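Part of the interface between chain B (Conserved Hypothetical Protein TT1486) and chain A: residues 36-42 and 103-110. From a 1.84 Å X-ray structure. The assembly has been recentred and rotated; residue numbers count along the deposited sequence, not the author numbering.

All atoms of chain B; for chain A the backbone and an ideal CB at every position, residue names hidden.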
# COMPACT_ATOMS: atom_id res chain seq x y z
N LEU B 36 -0.03 12.15 -3.93
CA LEU B 36 0.44 11.74 -5.25
C LEU B 36 -0.38 10.53 -5.70
O LEU B 36 -0.65 9.62 -4.91
CB LEU B 36 1.92 11.38 -5.20
CG LEU B 36 2.86 12.48 -4.69
CD1 LEU B 36 4.29 11.95 -4.62
CD2 LEU B 36 2.79 13.69 -5.62
N PHE B 37 -0.76 10.50 -6.97
CA PHE B 37 -1.58 9.42 -7.50
C PHE B 37 -1.30 9.15 -8.98
O PHE B 37 -1.13 10.09 -9.76
CB PHE B 37 -3.06 9.82 -7.31
CG PHE B 37 -4.05 8.84 -7.87
CD1 PHE B 37 -4.38 7.68 -7.18
CD2 PHE B 37 -4.70 9.11 -9.07
CE1 PHE B 37 -5.33 6.80 -7.68
CE2 PHE B 37 -5.66 8.24 -9.58
CZ PHE B 37 -5.98 7.08 -8.88
N VAL B 38 -1.23 7.88 -9.37
CA VAL B 38 -1.03 7.56 -10.77
C VAL B 38 -2.35 6.99 -11.27
O VAL B 38 -2.85 6.01 -10.73
CB VAL B 38 0.10 6.52 -11.01
CG1 VAL B 38 1.45 7.18 -10.81
CG2 VAL B 38 -0.05 5.32 -10.08
N PRO B 39 -2.94 7.63 -12.29
CA PRO B 39 -4.22 7.18 -12.86
C PRO B 39 -3.99 6.04 -13.84
O PRO B 39 -4.50 6.05 -14.96
CB PRO B 39 -4.73 8.44 -13.55
CG PRO B 39 -3.47 9.05 -14.07
CD PRO B 39 -2.50 8.89 -12.92
N HIS B 40 -3.22 5.05 -13.40
CA HIS B 40 -2.87 3.92 -14.25
C HIS B 40 -2.97 2.62 -13.47
O HIS B 40 -2.88 2.62 -12.25
CB HIS B 40 -1.45 4.09 -14.77
CG HIS B 40 -1.19 5.42 -15.41
ND1 HIS B 40 -1.77 5.79 -16.60
CD2 HIS B 40 -0.43 6.47 -15.01
CE1 HIS B 40 -1.37 7.01 -16.92
NE2 HIS B 40 -0.55 7.44 -15.98
N THR B 41 -3.11 1.51 -14.18
CA THR B 41 -3.24 0.21 -13.53
C THR B 41 -2.05 -0.72 -13.75
O THR B 41 -2.05 -1.84 -13.24
CB THR B 41 -4.51 -0.53 -14.00
OG1 THR B 41 -4.44 -0.71 -15.42
CG2 THR B 41 -5.77 0.27 -13.66
N THR B 42 -1.05 -0.28 -14.52
CA THR B 42 0.11 -1.13 -14.77
C THR B 42 1.43 -0.50 -14.34
O THR B 42 2.51 -0.88 -14.82
CB THR B 42 0.19 -1.59 -16.25
OG1 THR B 42 0.20 -0.46 -17.13
CG2 THR B 42 -1.00 -2.48 -16.58
N UNK A 103 -15.59 10.26 -8.13
CA UNK A 103 -14.17 9.96 -7.98
C UNK A 103 -13.42 10.25 -9.27
O UNK A 103 -13.88 9.89 -10.35
CB UNK A 103 -13.97 8.50 -7.57
N UNK A 104 -12.26 10.90 -9.15
CA UNK A 104 -11.42 11.23 -10.30
C UNK A 104 -10.45 10.07 -10.48
O UNK A 104 -9.52 9.90 -9.69
CB UNK A 104 -10.68 12.56 -10.11
N UNK A 105 -10.67 9.28 -11.52
CA UNK A 105 -9.85 8.11 -11.78
C UNK A 105 -9.38 8.03 -13.23
O UNK A 105 -9.90 8.73 -14.10
CB UNK A 105 -10.63 6.84 -11.42
N UNK A 106 -8.40 7.17 -13.47
CA UNK A 106 -7.89 6.99 -14.82
C UNK A 106 -8.96 6.30 -15.65
O UNK A 106 -9.95 5.79 -15.12
CB UNK A 106 -6.59 6.19 -14.82
N UNK A 107 -8.75 6.28 -16.96
CA UNK A 107 -9.71 5.69 -17.88
C UNK A 107 -10.00 4.20 -17.64
O UNK A 107 -11.07 3.71 -18.00
CB UNK A 107 -9.20 5.88 -19.31
N UNK A 108 -9.05 3.49 -17.03
CA UNK A 108 -9.25 2.06 -16.78
C UNK A 108 -9.22 1.68 -15.31
O UNK A 108 -8.91 0.54 -14.97
CB UNK A 108 -8.18 1.26 -17.52
N UNK A 109 -9.55 2.63 -14.44
CA UNK A 109 -9.53 2.38 -13.00
C UNK A 109 -10.90 2.33 -12.34
O UNK A 109 -11.81 3.07 -12.71
CB UNK A 109 -8.69 3.46 -12.31
N UNK A 110 -11.02 1.45 -11.36
CA UNK A 110 -12.24 1.27 -10.57
C UNK A 110 -11.78 0.94 -9.15
O UNK A 110 -10.69 0.39 -8.96
CB UNK A 110 -13.14 0.18 -11.14

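Positions 103 and 104 have nothing of chain B within 5.5 Å of the ideal CB, so almost any side chain would fit either. The deposited residues are A:Leu103, which makes no contact, and A:Arg104, whose part in the contact is made by the backbone: A:Arg104 O lies 4.2 Å from B:Phe37 CE2.

The CB of position 105 points away, yet it lies 5.3 Å from B:Phe37 CZ. A short side chain would fall short of the ring, whereas a longer apolar one, such as leucine, isoleucine or methionine, could turn back to it. The residue is A:Leu105, with chi1 m and chi2 t, and A:Leu105 CD2 comes to 4.2 Å from B:Phe37 CZ.

Position 106 is far more restrictive. Its CA is 4.2 Å from the CA of B:Pro39, and an ideal CB here would sit 2.1 Å from B:Pro39 O, a clash. The phi/psi of -69/168 are open to any residue, so it is the neighbouring chain that calls for glycine. A:Gly106 allows the close approach, and A:Gly106 CA makes a CA-H...O contact of 3.5 Å with B:Pro39 O.

Positions 107 and 108 are the middle of a type I turn. At 107 the CB meets only open space, which suits a polar or charged residue; A:Arg107 leads its side chain away. At 108 the CB is 4.7 Å from B:Thr41 CG2, at the margin of the contact, and many residues would be tolerated. A:Trp108 also sends its ring away, while A:Trp108 O packs 3.4 Å from B:Thr41 CG2 and a water links its N to B:Pro39 O.

Position 109 points toward chain B, where the carbonyls of B:Val38 and B:His40 offer acceptors beyond the methyl of B:Thr41. A long side chain ending in a donor is favoured: glutamine, lysine or arginine might serve. The residue is A:Gln109, which has the largest area covered by the chain B stretch (83 Å²). With chi1 m and chi2 t it extends past B:Thr41, A:Gln109 CG lying 3.7 Å from B:Thr41 CG2. A:Gln109 NE2 donates to B:Val38 O at 3.2 Å. A weak hydrogen bond runs from A:Gln109 NE2 to B:His40 O, also at 3.2 Å, and a water bridges the same two atoms. A:Gln109 OE1 accepts from A:Gly106 N at 2.7 Å, bracing the amide across the turn. A:Gln109 OE1 also lies 3.4 Å from B:Phe37 CZ.

Position 110 points away, leaving the choice open; it is A:Gln110.

Chain A, residues 103-110: LRLGRWQQ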
# COMPACT_ATOMS: atom_id res chain seq x y z
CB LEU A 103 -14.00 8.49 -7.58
CG LEU A 103 -14.55 8.13 -6.20
CD1 LEU A 103 -14.61 6.61 -6.03
CD2 LEU A 103 -13.67 8.77 -5.13
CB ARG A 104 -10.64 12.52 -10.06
CG ARG A 104 -11.51 13.73 -9.75
CD ARG A 104 -12.48 14.05 -10.89
NE ARG A 104 -11.83 14.56 -12.10
CZ ARG A 104 -11.32 13.81 -13.07
NH1 ARG A 104 -11.38 12.48 -13.00
NH2 ARG A 104 -10.76 14.38 -14.13
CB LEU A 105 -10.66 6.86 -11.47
CG LEU A 105 -11.28 6.81 -10.07
CD1 LEU A 105 -12.27 5.66 -9.97
CD2 LEU A 105 -10.17 6.67 -9.04
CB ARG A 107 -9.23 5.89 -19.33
CG ARG A 107 -10.18 5.34 -20.36
CD ARG A 107 -9.58 5.34 -21.76
NE ARG A 107 -9.35 6.68 -22.28
CZ ARG A 107 -9.02 6.94 -23.54
NH1 ARG A 107 -8.89 5.95 -24.41
NH2 ARG A 107 -8.82 8.19 -23.94
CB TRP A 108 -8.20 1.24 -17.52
CG TRP A 108 -8.14 1.54 -18.98
CD1 TRP A 108 -7.26 2.36 -19.62
CD2 TRP A 108 -9.04 1.05 -19.98
NE1 TRP A 108 -7.55 2.41 -20.96
CE2 TRP A 108 -8.64 1.62 -21.21
CE3 TRP A 108 -10.14 0.18 -19.96
CZ2 TRP A 108 -9.30 1.35 -22.41
CZ3 TRP A 108 -10.80 -0.08 -21.16
CH2 TRP A 108 -10.38 0.50 -22.37
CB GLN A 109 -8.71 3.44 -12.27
CG GLN A 109 -7.22 3.45 -12.57
CD GLN A 109 -6.51 4.55 -11.79
OE1 GLN A 109 -6.95 5.70 -11.80
NE2 GLN A 109 -5.42 4.21 -11.11
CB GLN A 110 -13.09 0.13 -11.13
CG GLN A 110 -13.78 0.44 -12.45
CD GLN A 110 -14.93 1.41 -12.29
OE1 GLN A 110 -16.04 1.02 -11.92
NE2 GLN A 110 -14.68 2.69 -12.57
O HOH W 1 -6.45 3.84 -16.02
O HOH W 2 -4.83 1.51 -10.78
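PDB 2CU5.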